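Local coordinates for flavin-nucleotide-binding protein (Mycobacterium smegmatis, PDB 4YBN) that binds FAD and heme b at sites between the two subunits of a split beta-barrel dimer, and is probably an oxidoreductase, at residues 95-100 / 169-174; 37-40 / 45-48. All blocks are in the same frame, centred on the assembly; numbering follows the deposited sequence. Where two conformers were deposited one is given.

Contact 1 (95-100 / 169-174); sequences SFESSF and WPDDAD. With HEM (protoporphyrin IX containing Fe), chain G.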
loop_
_atom_site.group_PDB
_atom_site.type_symbol
_atom_site.label_atom_id
_atom_site.label_comp_id
_atom_site.label_asym_id
_atom_site.label_seq_id
_atom_site.Cartn_x
_atom_site.Cartn_y
_atom_site.Cartn_z
ATOM N N SER A 95 14.766 1.162 19.650
ATOM C CA SER A 95 13.708 0.538 18.779
ATOM C C SER A 95 12.339 1.091 19.102
ATOM O O SER A 95 11.461 1.246 18.221
ATOM C CB SER A 95 13.718 -0.949 18.914
ATOM O OG SER A 95 13.639 -1.259 20.264
ATOM N N PHE A 96 12.144 1.457 20.366
ATOM C CA PHE A 96 10.869 1.961 20.770
ATOM C C PHE A 96 10.466 3.227 20.023
ATOM O O PHE A 96 9.280 3.425 19.772
ATOM C CB PHE A 96 10.826 2.123 22.286
ATOM C CG PHE A 96 9.584 2.772 22.795
ATOM C CD1 PHE A 96 8.446 2.029 22.997
ATOM C CD2 PHE A 96 9.567 4.130 23.074
ATOM C CE1 PHE A 96 7.296 2.620 23.466
ATOM C CE2 PHE A 96 8.433 4.726 23.597
ATOM C CZ PHE A 96 7.288 3.963 23.782
ATOM N N GLU A 97 11.401 4.108 19.714
ATOM C CA GLU A 97 11.069 5.348 19.025
ATOM C C GLU A 97 11.290 5.235 17.516
ATOM O O GLU A 97 11.205 6.240 16.839
ATOM C CB GLU A 97 11.865 6.567 19.554
ATOM C CG GLU A 97 11.598 6.965 20.984
ATOM C CD GLU A 97 10.211 7.461 21.202
ATOM O OE1 GLU A 97 9.542 7.910 20.235
ATOM O OE2 GLU A 97 9.814 7.444 22.370
ATOM N N SER A 98 11.582 4.054 16.983
ATOM C CA SER A 98 11.805 3.941 15.573
ATOM C C SER A 98 10.440 3.835 14.918
ATOM O O SER A 98 9.490 3.458 15.566
ATOM C CB SER A 98 12.672 2.748 15.227
ATOM O OG SER A 98 14.003 3.017 15.654
ATOM N N SER A 99 10.343 4.225 13.651
ATOM C CA SER A 99 9.027 4.441 13.046
ATOM C C SER A 99 9.096 4.359 11.536
ATOM O O SER A 99 10.062 3.811 11.009
ATOM C CB SER A 99 8.462 5.784 13.480
ATOM O OG SER A 99 7.056 5.775 13.386
ATOM N N PHE A 100 8.056 4.881 10.879
ATOM C CA PHE A 100 8.023 5.098 9.454
ATOM C C PHE A 100 7.508 6.468 9.186
ATOM O O PHE A 100 6.662 6.948 9.920
ATOM C CB PHE A 100 7.108 4.138 8.776
ATOM C CG PHE A 100 7.573 2.702 8.792
ATOM C CD1 PHE A 100 8.597 2.309 8.066
ATOM C CD2 PHE A 100 6.910 1.761 9.509
ATOM C CE1 PHE A 100 8.998 1.013 8.046
ATOM C CE2 PHE A 100 7.310 0.466 9.521
ATOM C CZ PHE A 100 8.353 0.088 8.786
ATOM N N TRP A 169 10.997 13.547 12.585
ATOM C CA TRP A 169 12.297 12.956 12.927
ATOM C C TRP A 169 12.189 12.046 14.149
ATOM O O TRP A 169 11.206 12.099 14.834
ATOM C CB TRP A 169 13.279 14.073 13.264
ATOM C CG TRP A 169 13.557 14.899 12.149
ATOM C CD1 TRP A 169 13.019 16.120 11.885
ATOM C CD2 TRP A 169 14.422 14.580 11.059
ATOM N NE1 TRP A 169 13.518 16.588 10.693
ATOM C CE2 TRP A 169 14.383 15.664 10.171
ATOM C CE3 TRP A 169 15.252 13.490 10.765
ATOM C CZ2 TRP A 169 15.125 15.688 8.996
ATOM C CZ3 TRP A 169 15.987 13.519 9.605
ATOM C CH2 TRP A 169 15.931 14.616 8.749
ATOM N N PRO A 170 13.229 11.219 14.456
ATOM C CA PRO A 170 13.154 10.424 15.662
ATOM C C PRO A 170 12.947 11.315 16.937
ATOM O O PRO A 170 13.497 12.437 17.024
ATOM C CB PRO A 170 14.530 9.768 15.729
ATOM C CG PRO A 170 15.073 9.807 14.371
ATOM C CD PRO A 170 14.484 11.004 13.717
ATOM N N ASP A 171 12.135 10.835 17.873
ATOM C CA ASP A 171 11.882 11.526 19.136
ATOM C C ASP A 171 12.545 10.824 20.353
ATOM O O ASP A 171 11.885 10.237 21.236
ATOM C CB ASP A 171 10.389 11.644 19.307
ATOM C CG ASP A 171 10.018 12.425 20.516
ATOM O OD1 ASP A 171 10.842 13.245 21.000
ATOM O OD2 ASP A 171 8.890 12.216 20.984
ATOM N N ASP A 172 13.861 10.888 20.400
ATOM C CA ASP A 172 14.615 10.056 21.325
ATOM C C ASP A 172 14.580 10.462 22.807
ATOM O O ASP A 172 14.681 11.630 23.140
ATOM C CB ASP A 172 16.082 9.952 20.867
ATOM C CG ASP A 172 16.254 8.977 19.712
ATOM O OD1 ASP A 172 15.754 7.849 19.839
ATOM O OD2 ASP A 172 16.873 9.338 18.696
ATOM N N ALA A 173 14.523 9.470 23.697
ATOM C CA ALA A 173 14.708 9.721 25.144
ATOM C C ALA A 173 16.057 10.395 25.398
ATOM O O ALA A 173 17.082 10.073 24.759
ATOM C CB ALA A 173 14.603 8.421 25.937
ATOM N N ASP A 174 16.071 11.364 26.302
ATOM C CA ASP A 174 17.311 12.136 26.575
ATOM C C ASP A 174 18.526 11.223 26.927
ATOM O O ASP A 174 19.655 11.443 26.451
ATOM C CB ASP A 174 17.033 13.136 27.685
ATOM C CG ASP A 174 15.980 12.632 28.650
ATOM O OD1 ASP A 174 14.939 13.313 28.781
ATOM O OD2 ASP A 174 16.174 11.529 29.227
HETATM C CHA HEM G . 3.970 3.024 17.263
HETATM C CHB HEM G . 7.122 1.710 13.865
HETATM C CHC HEM G . 9.787 -0.581 17.175
HETATM C CHD HEM G . 6.484 0.426 20.546
HETATM C C1A HEM G . 4.600 2.885 16.063
HETATM C C2A HEM G . 4.166 3.444 14.836
HETATM C C3A HEM G . 5.060 3.029 13.866
HETATM C C4A HEM G . 6.044 2.257 14.522
HETATM C CMA HEM G . 5.070 3.292 12.372
HETATM C CAA HEM G . 2.902 4.261 14.624
HETATM C CBA HEM G . 3.021 5.742 15.014
HETATM C CGA HEM G . 1.843 6.538 14.488
HETATM O O1A HEM G . 2.061 7.434 13.639
HETATM O O2A HEM G . 0.666 6.297 14.865
HETATM C C1B HEM G . 8.161 0.992 14.474
HETATM C C2B HEM G . 9.334 0.569 13.774
HETATM C C3B HEM G . 10.099 -0.086 14.670
HETATM C C4B HEM G . 9.371 -0.047 15.979
HETATM C CMB HEM G . 9.721 0.795 12.312
HETATM C CAB HEM G . 11.406 -0.571 14.241
HETATM C CBB HEM G . 12.329 -0.947 15.074
HETATM C C1C HEM G . 9.114 -0.540 18.412
HETATM C C2C HEM G . 9.466 -1.288 19.575
HETATM C C3C HEM G . 8.516 -1.000 20.566
HETATM C C4C HEM G . 7.594 -0.075 19.969
HETATM C CMC HEM G . 10.658 -2.166 19.688
HETATM C CAC HEM G . 8.501 -1.420 21.983
HETATM C CBC HEM G . 9.595 -1.871 22.622
HETATM C C1D HEM G . 5.565 1.216 19.879
HETATM C C2D HEM G . 4.481 1.845 20.606
HETATM C C3D HEM G . 3.790 2.571 19.704
HETATM C C4D HEM G . 4.466 2.389 18.420
HETATM C CMD HEM G . 4.166 1.698 22.064
HETATM C CAD HEM G . 2.545 3.411 19.934
HETATM C CBD HEM G . 2.787 4.911 19.701
HETATM C CGD HEM G . 1.744 5.733 20.436
HETATM O O1D HEM G . 2.059 6.432 21.438
HETATM O O2D HEM G . 0.541 5.724 20.055
HETATM N NA HEM G . 5.735 2.148 15.846
HETATM N NB HEM G . 8.230 0.631 15.759
HETATM N NC HEM G . 7.940 0.103 18.662
HETATM N ND HEM G . 5.534 1.575 18.580
HETATM FE FE HEM G . 6.768 1.068 17.224
HETATM O O HOH W 1 7.761 3.166 17.472
HETATM O O HOH W 2 10.328 8.885 17.352
#
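The backbones of Glu97 and Asp171 come nearest at their CA atoms, 6.2 Å apart, with no direct hydrogen bond between the two segments. Residues 95-98 form a type I turn, closed by Ser98 N bonding to Ser95 O, before the strand starts at Ser99; residues 169-173 are an irregular loop running into helix 174-178. The polar link between them runs through a water: it donates to Glu97 O and to Glu97 OE1, and accepts from Asp171 N at 2.7 Å. Glu97 has CG anti to its own carbonyl carbon and then bends at chi2 (-66°), which folds the carboxylate back to this water and sets its CD 3.2 Å from Asp171 O, an approach of two acceptor groups and not a hydrogen bond. The carboxylate of Asp171 is turned 64° from that of Glu97, and Glu97 OE1 lies 4.4 Å from Asp171 OD2. Asp172 touches Glu97 CB through OD1, while its OD2 makes a salt bridge with Arg93. On the heme side of the turn, a second water binds the iron at 2.3 Å and donates to Phe96 O and to Ser98 O, the latter at 2.6 Å. Phe96 meets the porphyrin obliquely, its CD1 3.5 Å from HEM CHD, and Phe100 takes the methyl HEM CMB over one ring face. The turn therefore faces two ways: its carbonyls orient the iron-bound water, while on the outer side Glu97 lies against the loop, and the nearness of the Glu97 and Asp171 carboxylates would tend to raise their affinity for a proton.

Contact 2 (37-40 / 45-48); sequences VALV and PVAF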
loop_
_atom_site.group_PDB
_atom_site.type_symbol
_atom_site.label_atom_id
_atom_site.label_comp_id
_atom_site.label_asym_id
_atom_site.label_seq_id
_atom_site.Cartn_x
_atom_site.Cartn_y
_atom_site.Cartn_z
ATOM N N VAL A 37 -9.317 -1.893 -0.438
ATOM C CA VAL A 37 -10.735 -1.766 -0.135
ATOM C C VAL A 37 -11.165 -2.896 0.795
ATOM O O VAL A 37 -10.831 -4.027 0.591
ATOM C CB VAL A 37 -11.568 -1.852 -1.390
ATOM C CG1 VAL A 37 -13.054 -1.900 -1.053
ATOM C CG2 VAL A 37 -11.271 -0.704 -2.317
ATOM N N ALA A 38 -11.819 -2.523 1.867
ATOM C CA ALA A 38 -12.305 -3.451 2.878
ATOM C C ALA A 38 -13.827 -3.423 2.898
ATOM O O ALA A 38 -14.442 -2.338 2.812
ATOM C CB ALA A 38 -11.780 -3.014 4.213
ATOM N N LEU A 39 -14.445 -4.599 3.003
ATOM C CA LEU A 39 -15.839 -4.738 3.127
ATOM C C LEU A 39 -16.118 -6.003 3.984
ATOM O O LEU A 39 -15.205 -6.702 4.421
ATOM C CB LEU A 39 -16.491 -4.871 1.775
ATOM C CG LEU A 39 -16.187 -6.073 0.901
ATOM C CD1 LEU A 39 -17.357 -6.381 -0.005
ATOM C CD2 LEU A 39 -14.933 -5.794 0.077
ATOM N N VAL A 40 -17.389 -6.253 4.230
ATOM C CA VAL A 40 -17.814 -7.356 5.090
ATOM C C VAL A 40 -18.634 -8.310 4.227
ATOM O O VAL A 40 -19.502 -7.880 3.424
ATOM C CB VAL A 40 -18.658 -6.811 6.206
ATOM C CG1 VAL A 40 -19.027 -7.894 7.205
ATOM C CG2 VAL A 40 -17.933 -5.690 6.953
ATOM N N PRO A 45 -14.455 -9.972 7.542
ATOM C CA PRO A 45 -13.827 -8.904 6.781
ATOM C C PRO A 45 -13.152 -9.410 5.571
ATOM O O PRO A 45 -12.636 -10.533 5.579
ATOM C CB PRO A 45 -12.811 -8.319 7.770
ATOM C CG PRO A 45 -12.444 -9.444 8.701
ATOM C CD PRO A 45 -13.664 -10.355 8.740
ATOM N N VAL A 46 -13.159 -8.603 4.500
ATOM C CA VAL A 46 -12.412 -8.945 3.312
ATOM C C VAL A 46 -11.684 -7.684 2.840
ATOM O O VAL A 46 -12.139 -6.530 3.084
ATOM C CB VAL A 46 -13.194 -9.607 2.175
ATOM C CG1 VAL A 46 -14.105 -10.725 2.662
ATOM C CG2 VAL A 46 -13.981 -8.603 1.416
ATOM N N ALA A 47 -10.530 -7.877 2.255
ATOM C CA ALA A 47 -9.733 -6.725 1.779
ATOM C C ALA A 47 -9.067 -7.077 0.466
ATOM O O ALA A 47 -8.645 -8.236 0.291
ATOM C CB ALA A 47 -8.719 -6.346 2.792
ATOM N N PHE A 48 -9.074 -6.127 -0.493
ATOM C CA PHE A 48 -8.456 -6.407 -1.777
ATOM C C PHE A 48 -7.877 -5.126 -2.304
ATOM O O PHE A 48 -8.355 -4.065 -2.021
ATOM C CB PHE A 48 -9.409 -7.052 -2.753
ATOM C CG PHE A 48 -10.580 -6.200 -3.147
ATOM C CD1 PHE A 48 -10.512 -5.404 -4.254
ATOM C CD2 PHE A 48 -11.746 -6.240 -2.455
ATOM C CE1 PHE A 48 -11.606 -4.622 -4.679
ATOM C CE2 PHE A 48 -12.831 -5.434 -2.839
ATOM C CZ PHE A 48 -12.750 -4.617 -3.942
#
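Phe48 turns one face of its ring to Val37, whose CB stands 4.2 Å from the ring centroid in a CH-pi contact offset toward the rim. At the edge of the same ring, in its plane, Leu39 CD2 approaches CE2 at 3.6 Å. Both Leu39 and Phe48 place CG between the backbone N and the carbonyl carbon (chi1 64° in each), and this swings their ends toward the opposing strand. Leu39 CD2 also presses on Val46 CG2 at 3.3 Å, tighter than ordinary van der Waals contact. Beneath this apolar layer the backbones run antiparallel. Val37 pairs with Phe48 and Leu39 with Val46, each by two N-H...O bonds, the straightest being Val37 N to Phe48 O (177°). Between them, the non-hydrogen-bonded pair Ala38 and Ala47 brings its CA atoms to 4.3 Å, with CA-H...O contacts to Val46 O and Val37 O. On this alanine face the second subunit packs, its Ala38 against both alanines. On the other face Phe48 stacks on Trp69, an FAD-binding residue, and Leu39 touches Ala72 of helix 68-74. This is a tight beta hairpin in the split beta-barrel of the pyridoxamine 5'-phosphate oxidase family, one face at the dimer interface and the other toward the flavin site.

Contact 1 and contact 2 are separate along the chain and in space, their centres 32 Å apart and their nearest atoms about 19 Å apart, yet both reach the same curled antiparallel sheet and both touch the second subunit. They border different cofactor sites of the dimer. The 95-100 turn packs directly on one heme, with the side chain of Glu97 about 12 Å from a bound FAD; in the hairpin of 37-40 and 45-48, the side chain of Phe48 is about 4 Å from a bound FAD and about 9 Å from the other heme. A single chain thus contributes the turn to one heme pocket and the hairpin to the flavin surroundings of the other.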